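Local structure of dihydroorotase (Agrobacterium tumefaciens, 2OGJ) at residues G107-E111 with A112-G116; N144-P147 with E148-I152; I155-D158 with R159-C163. The protein catalyses, most likely as a zinc-dependent esterase of the amidohydrolase superfamily, the deacetylation of acetyl-(R)-mandelate in vitro. All coordinates share one frame; numbering follows the deposited sequence.

From the N terminus, strand 100-106 of the TIM barrel runs into contact 1, where the chain turns through a loop into helix 114-122. After the next strand, 128-132, a long loop carries contact 2 (144-152), and contact 3 (155-163) closes that loop by starting helix 157-165. The three follow in series; none nests in or crosses another. Contact 3 touches both others: F114 CB lies 3.8 Å from C163 SG, so that the start of helix 114-122 meets the later part of helix 157-165, and L149 CD2 lies 3.6 Å from I155 CG1. Contacts 1 and 2 stay about 5 Å apart at their nearest atoms. All three reach the second subunit.

Contact 1 of 3, residues G107-E111 with A112-G116; sequences GSAGE and ANFHG
A109, in the beta-alpha loop that leads from strand 100-106 of the TIM barrel into helix 114-122, sets its methyl group against both N113 and F114. The apolar part is small: A109 CB lies 4.1 Å from F114 CA and approaches the F114 ring obliquely, 4.4 Å from CD1. The same methyl meets the amide of N113, which turns back to the loop and brings OD1 to 3.5 Å from A109 CB. A methyl suits this place because it packs against an amide and a ring at once. F114 has CG anti to its N (chi1 -178°), which carries the ring away from the loop; its side chain packs on N167, in a loop, and its CB on C163 of helix 157-165.

Polar contacts converge on N113, the N-cap residue, whose side chain makes no capping bond. A water bridges the two halves, hydrogen-bonded to S108 O at 2.7 Å and to N113 OD1 at 2.9 Å. The same OD1 accepts from W81 NE1, while ND2 donates to G84 O of the second subunit; an amide suits the place by offering an acceptor and a donor, and these partners fix its rotation.

E111 bends at chi2 and gives OE2 to S137 OG and to R145 of the second subunit, and A112 packs on A142 of that subunit. Within the first helical turn, G116 N makes a weak hydrogen bond to N113 O at 3.2 Å.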
ATOM      1  N   GLY A 107      18.284 -18.898  -5.025  1.00 32.76           N
ATOM      2  CA  GLY A 107      17.644 -17.599  -5.104  1.00 34.90           C
ATOM      3  C   GLY A 107      18.248 -16.496  -4.272  1.00 35.16           C
ATOM      4  O   GLY A 107      17.508 -15.668  -3.738  1.00 35.49           O
ATOM      5  N   SER A 108      19.575 -16.481  -4.141  1.00 34.71           N
ATOM      6  CA  SER A 108      20.232 -15.430  -3.375  1.00 34.07           C
ATOM      7  C   SER A 108      20.292 -14.211  -4.292  1.00 34.43           C
ATOM      8  O   SER A 108      20.252 -13.063  -3.846  1.00 34.01           O
ATOM      9  CB  SER A 108      21.627 -15.872  -2.937  1.00 33.80           C
ATOM     10  OG  SER A 108      21.555 -17.005  -2.087  1.00 33.06           O
ATOM     11  N   ALA A 109      20.340 -14.483  -5.590  1.00 33.63           N
ATOM     12  CA  ALA A 109      20.358 -13.415  -6.572  1.00 35.64           C
ATOM     13  C   ALA A 109      19.097 -13.443  -7.443  1.00 36.48           C
ATOM     14  O   ALA A 109      18.513 -14.505  -7.657  1.00 34.77           O
ATOM     15  CB  ALA A 109      21.592 -13.528  -7.459  1.00 35.89           C
ATOM     16  N   GLY A 110      18.691 -12.262  -7.917  1.00 36.25           N
ATOM     17  CA  GLY A 110      17.536 -12.142  -8.793  1.00 38.34           C
ATOM     18  C   GLY A 110      18.066 -11.739 -10.160  1.00 40.02           C
ATOM     19  O   GLY A 110      19.237 -11.954 -10.447  1.00 41.73           O
ATOM     20  N   GLU A 111      17.247 -11.167 -11.026  1.00 40.35           N
ATOM     21  CA  GLU A 111      17.800 -10.772 -12.309  1.00 41.23           C
ATOM     22  C   GLU A 111      18.696  -9.542 -12.151  1.00 39.95           C
ATOM     23  O   GLU A 111      19.621  -9.344 -12.925  1.00 39.29           O
ATOM     24  CB  GLU A 111      16.685 -10.526 -13.348  1.00 40.35           C
ATOM     25  CG  GLU A 111      15.521  -9.626 -12.921  1.00 41.28           C
ATOM     26  CD  GLU A 111      15.884  -8.143 -12.841  1.00 41.61           C
ATOM     27  OE1 GLU A 111      16.638  -7.661 -13.716  1.00 42.33           O
ATOM     28  OE2 GLU A 111      15.400  -7.449 -11.915  1.00 40.83           O
ATOM     29  N   ALA A 112      18.441  -8.736 -11.128  1.00 40.92           N
ATOM     30  CA  ALA A 112      19.224  -7.527 -10.890  1.00 42.62           C
ATOM     31  C   ALA A 112      20.747  -7.752 -10.780  1.00 42.15           C
ATOM     32  O   ALA A 112      21.521  -7.131 -11.518  1.00 42.62           O
ATOM     33  CB  ALA A 112      18.705  -6.794  -9.633  1.00 42.06           C
ATOM     34  N   ASN A 113      21.191  -8.611  -9.866  1.00 40.59           N
ATOM     35  CA  ASN A 113      22.627  -8.831  -9.745  1.00 38.20           C
ATOM     36  C   ASN A 113      23.128 -10.243  -9.975  1.00 37.19           C
ATOM     37  O   ASN A 113      24.086 -10.656  -9.337  1.00 36.33           O
ATOM     38  CB  ASN A 113      23.172  -8.307  -8.396  1.00 37.31           C
ATOM     39  CG  ASN A 113      22.650  -9.069  -7.185  1.00 37.06           C
ATOM     40  OD1 ASN A 113      21.944 -10.075  -7.298  1.00 38.53           O
ATOM     41  ND2 ASN A 113      23.012  -8.585  -6.002  1.00 35.29           N
ATOM     42  N   PHE A 114      22.517 -10.981 -10.898  1.00 36.48           N
ATOM     43  CA  PHE A 114      22.991 -12.330 -11.158  1.00 35.40           C
ATOM     44  C   PHE A 114      24.344 -12.300 -11.868  1.00 34.61           C
ATOM     45  O   PHE A 114      25.181 -13.178 -11.652  1.00 33.59           O
ATOM     46  CB  PHE A 114      22.002 -13.141 -12.010  1.00 33.94           C
ATOM     47  CG  PHE A 114      22.458 -14.563 -12.258  1.00 32.22           C
ATOM     48  CD1 PHE A 114      22.201 -15.566 -11.322  1.00 33.35           C
ATOM     49  CD2 PHE A 114      23.226 -14.878 -13.381  1.00 30.86           C
ATOM     50  CE1 PHE A 114      22.705 -16.868 -11.495  1.00 34.24           C
ATOM     51  CE2 PHE A 114      23.741 -16.168 -13.571  1.00 33.13           C
ATOM     52  CZ  PHE A 114      23.483 -17.174 -12.626  1.00 33.73           C
ATOM     53  N   HIS A 115      24.560 -11.306 -12.726  1.00 35.80           N
ATOM     54  CA  HIS A 115      25.837 -11.214 -13.428  1.00 36.14           C
ATOM     55  C   HIS A 115      26.944 -11.080 -12.371  1.00 36.38           C
ATOM     56  O   HIS A 115      28.055 -11.556 -12.559  1.00 36.86           O
ATOM     57  CB  HIS A 115      25.838 -10.027 -14.410  1.00 35.26           C
ATOM     58  CG  HIS A 115      25.760  -8.688 -13.753  1.00 35.71           C
ATOM     59  ND1 HIS A 115      24.634  -8.239 -13.101  1.00 37.20           N
ATOM     60  CD2 HIS A 115      26.693  -7.721 -13.597  1.00 36.89           C
ATOM     61  CE1 HIS A 115      24.877  -7.057 -12.565  1.00 36.69           C
ATOM     62  NE2 HIS A 115      26.122  -6.721 -12.851  1.00 38.44           N
ATOM     63  N   GLY A 116      26.612 -10.461 -11.241  1.00 35.74           N
ATOM     64  CA  GLY A 116      27.571 -10.319 -10.167  1.00 36.70           C
ATOM     65  C   GLY A 116      27.853 -11.683  -9.569  1.00 38.15           C
ATOM     66  O   GLY A 116      28.997 -12.013  -9.267  1.00 41.41           O
TER
HETATM   67  O   HOH W   1      20.686 -10.528  -4.736  1.00 40.52           O

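Contact 2 of 3, residues N144-P147 with E148-I152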
ATOM      1  N   ASN A 144      15.072 -11.374   4.390  1.00 43.93           N
ATOM      2  CA  ASN A 144      14.025 -11.276   5.403  1.00 44.94           C
ATOM      3  C   ASN A 144      13.823  -9.885   6.026  1.00 45.05           C
ATOM      4  O   ASN A 144      12.820  -9.646   6.692  1.00 47.50           O
ATOM      5  CB  ASN A 144      14.249 -12.310   6.517  1.00 45.53           C
ATOM      6  CG  ASN A 144      14.178 -13.736   6.012  1.00 45.95           C
ATOM      7  OD1 ASN A 144      13.481 -14.028   5.054  1.00 50.30           O
ATOM      8  ND2 ASN A 144      14.892 -14.633   6.665  1.00 48.15           N
ATOM      9  N   ARG A 145      14.764  -8.970   5.829  1.00 44.36           N
ATOM     10  CA  ARG A 145      14.630  -7.629   6.385  1.00 42.02           C
ATOM     11  C   ARG A 145      13.910  -6.717   5.393  1.00 41.07           C
ATOM     12  O   ARG A 145      13.153  -5.837   5.782  1.00 38.84           O
ATOM     13  CB  ARG A 145      16.007  -7.072   6.732  1.00 42.91           C
ATOM     14  CG  ARG A 145      16.702  -7.852   7.815  1.00 45.89           C
ATOM     15  CD  ARG A 145      17.956  -7.153   8.267  1.00 49.50           C
ATOM     16  NE  ARG A 145      19.079  -7.425   7.383  1.00 49.54           N
ATOM     17  CZ  ARG A 145      19.851  -6.487   6.856  1.00 48.98           C
ATOM     18  NH1 ARG A 145      19.615  -5.206   7.112  1.00 47.15           N
ATOM     19  NH2 ARG A 145      20.881  -6.839   6.105  1.00 50.95           N
ATOM     20  N   VAL A 146      14.175  -6.928   4.110  1.00 41.18           N
ATOM     21  CA  VAL A 146      13.536  -6.186   3.040  1.00 40.57           C
ATOM     22  C   VAL A 146      13.117  -7.244   2.044  1.00 41.48           C
ATOM     23  O   VAL A 146      13.810  -7.502   1.078  1.00 43.68           O
ATOM     24  CB  VAL A 146      14.497  -5.215   2.364  1.00 39.63           C
ATOM     25  CG1 VAL A 146      13.771  -4.485   1.255  1.00 35.65           C
ATOM     26  CG2 VAL A 146      15.072  -4.247   3.387  1.00 38.74           C
ATOM     27  N   PRO A 147      11.973  -7.882   2.282  1.00 42.72           N
ATOM     28  CA  PRO A 147      11.404  -8.939   1.437  1.00 42.10           C
ATOM     29  C   PRO A 147      11.580  -8.705  -0.072  1.00 40.92           C
ATOM     30  O   PRO A 147      11.437  -7.592  -0.563  1.00 40.39           O
ATOM     31  CB  PRO A 147       9.937  -8.942   1.852  1.00 43.01           C
ATOM     32  CG  PRO A 147      10.006  -8.569   3.284  1.00 43.07           C
ATOM     33  CD  PRO A 147      10.987  -7.427   3.276  1.00 42.24           C
ATOM     34  N   GLU A 148      11.864  -9.764  -0.814  1.00 40.01           N
ATOM     35  CA  GLU A 148      12.065  -9.608  -2.241  1.00 41.06           C
ATOM     36  C   GLU A 148      10.810  -9.763  -3.102  1.00 43.55           C
ATOM     37  O   GLU A 148      10.831  -9.429  -4.288  1.00 43.41           O
ATOM     38  CB  GLU A 148      13.169 -10.554  -2.732  1.00 40.76           C
ATOM     39  CG  GLU A 148      12.807 -12.042  -2.817  1.00 38.35           C
ATOM     40  CD  GLU A 148      12.958 -12.802  -1.506  1.00 37.18           C
ATOM     41  OE1 GLU A 148      12.937 -14.052  -1.542  1.00 39.72           O
ATOM     42  OE2 GLU A 148      13.095 -12.175  -0.436  1.00 34.56           O
ATOM     43  N   LEU A 149       9.727 -10.268  -2.511  1.00 46.53           N
ATOM     44  CA  LEU A 149       8.455 -10.436  -3.230  1.00 49.19           C
ATOM     45  C   LEU A 149       7.338  -9.706  -2.512  1.00 51.00           C
ATOM     46  O   LEU A 149       6.345 -10.314  -2.126  1.00 49.60           O
ATOM     47  CB  LEU A 149       8.065 -11.906  -3.358  1.00 47.38           C
ATOM     48  CG  LEU A 149       8.659 -12.674  -4.531  1.00 45.61           C
ATOM     49  CD1 LEU A 149       8.158 -14.102  -4.487  1.00 45.69           C
ATOM     50  CD2 LEU A 149       8.252 -12.024  -5.826  1.00 44.50           C
ATOM     51  N   ARG A 150       7.519  -8.396  -2.352  1.00 54.16           N
ATOM     52  CA  ARG A 150       6.559  -7.528  -1.679  1.00 57.85           C
ATOM     53  C   ARG A 150       5.353  -7.174  -2.543  1.00 57.92           C
ATOM     54  O   ARG A 150       4.310  -6.780  -2.010  1.00 60.40           O
ATOM     55  CB  ARG A 150       7.259  -6.241  -1.215  1.00 60.38           C
ATOM     56  CG  ARG A 150       8.346  -6.498  -0.184  1.00 64.55           C
ATOM     57  CD  ARG A 150       9.203  -5.277   0.067  1.00 67.83           C
ATOM     58  NE  ARG A 150       8.411  -4.137   0.500  1.00 69.94           N
ATOM     59  CZ  ARG A 150       8.937  -3.024   0.999  1.00 71.63           C
ATOM     60  NH1 ARG A 150      10.255  -2.913   1.124  1.00 71.55           N
ATOM     61  NH2 ARG A 150       8.147  -2.025   1.376  1.00 72.53           N
ATOM     62  N   ASP A 151       5.496  -7.309  -3.862  1.00 56.16           N
ATOM     63  CA  ASP A 151       4.430  -7.009  -4.814  1.00 54.48           C
ATOM     64  C   ASP A 151       4.932  -7.217  -6.247  1.00 53.01           C
ATOM     65  O   ASP A 151       6.068  -7.626  -6.433  1.00 52.91           O
ATOM     66  CB  ASP A 151       3.925  -5.577  -4.615  1.00 55.24           C
ATOM     67  CG  ASP A 151       5.042  -4.567  -4.552  1.00 56.58           C
ATOM     68  OD1 ASP A 151       5.866  -4.526  -5.491  1.00 57.91           O
ATOM     69  OD2 ASP A 151       5.095  -3.808  -3.561  1.00 58.79           O
ATOM     70  N   ILE A 152       4.110  -6.940  -7.257  1.00 51.87           N
ATOM     71  CA  ILE A 152       4.550  -7.162  -8.635  1.00 51.27           C
ATOM     72  C   ILE A 152       5.625  -6.253  -9.175  1.00 50.95           C
ATOM     73  O   ILE A 152       6.124  -6.503 -10.260  1.00 49.02           O
ATOM     74  CB  ILE A 152       3.388  -7.120  -9.677  1.00 51.72           C
ATOM     75  CG1 ILE A 152       2.302  -6.163  -9.206  1.00 49.64           C
ATOM     76  CG2 ILE A 152       2.904  -8.528  -9.988  1.00 49.37           C
ATOM     77  CD1 ILE A 152       2.722  -4.749  -9.194  1.00 48.15           C
TER
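R150 folds its side chain back over P147, and the contact can be traced along it. CB points toward the preceding residues. With CG beside the backbone N (chi1 -63°), that methylene comes to lie 3.6 Å from P147 CB. CD stays close to the carbonyl of the same residue, 3.3 Å from P147 O, so the aliphatic half of the arginine is laid along the proline. There the chain bends (chi3 57°), and the guanidinium turns to V146, whose CG1 meets it at the edge, near its plane, 3.9 Å from NH1. The tip finds its charge partners across the subunit interface: NH2 forms a salt bridge with D151 of the second subunit, and NH1 a long, weak ion pair with D154 of that chain. A long arginine suits this place because its methylenes can pack locally while its charge reaches another subunit.

The segments belong to the long beta-alpha loop of the TIM barrel between strand 128-132 and helix 157-165, here without regular helix or strand. P147 suits such a stretch, since its ring restricts the backbone and offers a firm apolar surface.

E148 is buried, and its CB points away from the preceding residues. A bend at chi2 nevertheless brings OE2 back to 3.8 Å from P147 C. OE2 pairs with R177 in a salt bridge and OE1 accepts from N134 ND2, which holds the carboxylate at both oxygens; the side chain lies about 8 Å from a bound zinc ion.

Contact 3 of 3, residues I155-D158 with R159-C163; sequences IDLD and RILEC
D156 and R159 meet at the start of helix 157-165, the helix of the beta-alpha-beta unit between strands 128-132 and 171-173 of the TIM barrel. D156 is the N-cap, and with its CG anti to the backbone N (chi1 -163°) the carboxylate swings over the first turn. OD1 accepts the capping hydrogen bond from R159 N at 3.0 Å, nearly straight (164°) and approached from above the carboxylate plane. Aspartate suits the position because it satisfies a first-turn N-H that has no helical carbonyl to donate to, and its charge probably also suits the positive end of the helix dipole.

The side chain of R159 runs extended from CG to NE and crosses that of D156 at a slant, long enough to lie along the carboxylate and still reach OD2. The guanidinium stands steeply to the carboxylate, the two planes 76° apart. NH1 meets D156 OD2 at 2.8 Å in a bent salt bridge, on the syn side but out of the carboxylate plane, and tilted from the guanidinium plane as well; thus one aspartate grips both main chain and side chain of R159.

L157 and L161, a full turn apart, lie side by side and point the same way, CD2 of L157 3.8 Å from CD1 of L161. L157 and I160 pack on I197 and L161 on L201 of helix 189-201, a face to which branched apolar residues are suited. Both leucines touch S237 of the third subunit. I160 N donates to D156 O at 2.9 Å, and E162 N to D158 O at 2.8 Å.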
ATOM      1  N   ILE A 155       8.709  -8.221  -9.432  1.00 53.06           N
ATOM      2  CA  ILE A 155       8.834  -9.252 -10.472  1.00 51.79           C
ATOM      3  C   ILE A 155       8.946  -8.646 -11.871  1.00 52.21           C
ATOM      4  O   ILE A 155       8.057  -7.932 -12.299  1.00 54.01           O
ATOM      5  CB  ILE A 155       7.617 -10.198 -10.459  1.00 50.18           C
ATOM      6  CG1 ILE A 155       7.491 -10.852  -9.092  1.00 49.49           C
ATOM      7  CG2 ILE A 155       7.752 -11.251 -11.545  1.00 47.57           C
ATOM      8  CD1 ILE A 155       6.254 -11.702  -8.948  1.00 49.57           C
ATOM      9  N   ASP A 156      10.032  -8.940 -12.583  1.00 53.26           N
ATOM     10  CA  ASP A 156      10.231  -8.413 -13.928  1.00 53.24           C
ATOM     11  C   ASP A 156      10.418  -9.569 -14.896  1.00 53.87           C
ATOM     12  O   ASP A 156      11.541 -10.004 -15.155  1.00 54.91           O
ATOM     13  CB  ASP A 156      11.456  -7.514 -13.958  1.00 53.40           C
ATOM     14  CG  ASP A 156      11.489  -6.611 -15.179  1.00 53.65           C
ATOM     15  OD1 ASP A 156      11.294  -7.125 -16.315  1.00 51.68           O
ATOM     16  OD2 ASP A 156      11.720  -5.385 -14.983  1.00 52.39           O
ATOM     17  N   LEU A 157       9.300 -10.047 -15.433  1.00 54.82           N
ATOM     18  CA  LEU A 157       9.274 -11.179 -16.357  1.00 54.75           C
ATOM     19  C   LEU A 157      10.219 -11.050 -17.540  1.00 55.10           C
ATOM     20  O   LEU A 157      10.958 -11.982 -17.853  1.00 54.15           O
ATOM     21  CB  LEU A 157       7.836 -11.400 -16.850  1.00 54.08           C
ATOM     22  CG  LEU A 157       7.493 -12.585 -17.750  1.00 51.36           C
ATOM     23  CD1 LEU A 157       6.007 -12.845 -17.653  1.00 51.38           C
ATOM     24  CD2 LEU A 157       7.909 -12.304 -19.176  1.00 52.74           C
ATOM     25  N   ASP A 158      10.200  -9.897 -18.198  1.00 56.48           N
ATOM     26  CA  ASP A 158      11.069  -9.681 -19.350  1.00 56.87           C
ATOM     27  C   ASP A 158      12.546  -9.766 -18.958  1.00 55.25           C
ATOM     28  O   ASP A 158      13.340 -10.423 -19.636  1.00 55.09           O
ATOM     29  CB  ASP A 158      10.752  -8.331 -20.007  1.00 60.08           C
ATOM     30  CG  ASP A 158       9.522  -8.391 -20.929  1.00 63.13           C
ATOM     31  OD1 ASP A 158       8.769  -7.388 -20.969  1.00 63.68           O
ATOM     32  OD2 ASP A 158       9.317  -9.422 -21.625  1.00 62.53           O
ATOM     33  N   ARG A 159      12.919  -9.119 -17.857  1.00 52.19           N
ATOM     34  CA  ARG A 159      14.303  -9.183 -17.426  1.00 48.61           C
ATOM     35  C   ARG A 159      14.688 -10.601 -16.966  1.00 45.93           C
ATOM     36  O   ARG A 159      15.834 -11.024 -17.139  1.00 43.73           O
ATOM     37  CB  ARG A 159      14.555  -8.145 -16.338  1.00 47.86           C
ATOM     38  CG  ARG A 159      14.683  -6.733 -16.890  1.00 49.63           C
ATOM     39  CD  ARG A 159      15.171  -5.762 -15.826  1.00 53.49           C
ATOM     40  NE  ARG A 159      15.447  -4.416 -16.344  1.00 57.16           N
ATOM     41  CZ  ARG A 159      14.520  -3.561 -16.784  1.00 59.22           C
ATOM     42  NH1 ARG A 159      13.228  -3.901 -16.777  1.00 60.13           N
ATOM     43  NH2 ARG A 159      14.883  -2.360 -17.230  1.00 57.27           N
ATOM     44  N   ILE A 160      13.734 -11.340 -16.403  1.00 41.79           N
ATOM     45  CA  ILE A 160      14.016 -12.705 -15.996  1.00 39.65           C
ATOM     46  C   ILE A 160      14.274 -13.513 -17.270  1.00 38.78           C
ATOM     47  O   ILE A 160      15.206 -14.310 -17.342  1.00 35.87           O
ATOM     48  CB  ILE A 160      12.844 -13.331 -15.232  1.00 38.25           C
ATOM     49  CG1 ILE A 160      12.742 -12.712 -13.836  1.00 36.96           C
ATOM     50  CG2 ILE A 160      13.032 -14.828 -15.144  1.00 36.32           C
ATOM     51  CD1 ILE A 160      11.515 -13.165 -13.022  1.00 37.04           C
ATOM     52  N   LEU A 161      13.451 -13.302 -18.288  1.00 40.65           N
ATOM     53  CA  LEU A 161      13.653 -14.030 -19.538  1.00 43.35           C
ATOM     54  C   LEU A 161      14.991 -13.638 -20.150  1.00 42.79           C
ATOM     55  O   LEU A 161      15.710 -14.486 -20.677  1.00 42.47           O
ATOM     56  CB  LEU A 161      12.525 -13.749 -20.541  1.00 42.53           C
ATOM     57  CG  LEU A 161      11.119 -14.264 -20.221  1.00 43.17           C
ATOM     58  CD1 LEU A 161      10.253 -14.154 -21.459  1.00 41.99           C
ATOM     59  CD2 LEU A 161      11.180 -15.702 -19.765  1.00 43.78           C
ATOM     60  N   GLU A 162      15.315 -12.352 -20.085  1.00 43.84           N
ATOM     61  CA  GLU A 162      16.572 -11.872 -20.637  1.00 46.48           C
ATOM     62  C   GLU A 162      17.734 -12.505 -19.845  1.00 46.21           C
ATOM     63  O   GLU A 162      18.646 -13.092 -20.426  1.00 45.43           O
ATOM     64  CB  GLU A 162      16.618 -10.340 -20.566  1.00 49.14           C
ATOM     65  CG  GLU A 162      17.817  -9.716 -21.267  1.00 54.09           C
ATOM     66  CD  GLU A 162      18.070  -8.286 -20.814  1.00 57.01           C
ATOM     67  OE1 GLU A 162      18.148  -8.060 -19.583  1.00 58.04           O
ATOM     68  OE2 GLU A 162      18.198  -7.393 -21.679  1.00 58.20           O
ATOM     69  N   CYS A 163      17.669 -12.416 -18.516  1.00 46.43           N
ATOM     70  CA  CYS A 163      18.701 -12.984 -17.642  1.00 47.29           C
ATOM     71  C   CYS A 163      18.962 -14.479 -17.870  1.00 47.27           C
ATOM     72  O   CYS A 163      20.105 -14.917 -17.910  1.00 47.60           O
ATOM     73  CB  CYS A 163      18.339 -12.766 -16.164  1.00 45.53           C
ATOM     74  SG  CYS A 163      19.647 -13.247 -15.000  1.00 42.29           S
TER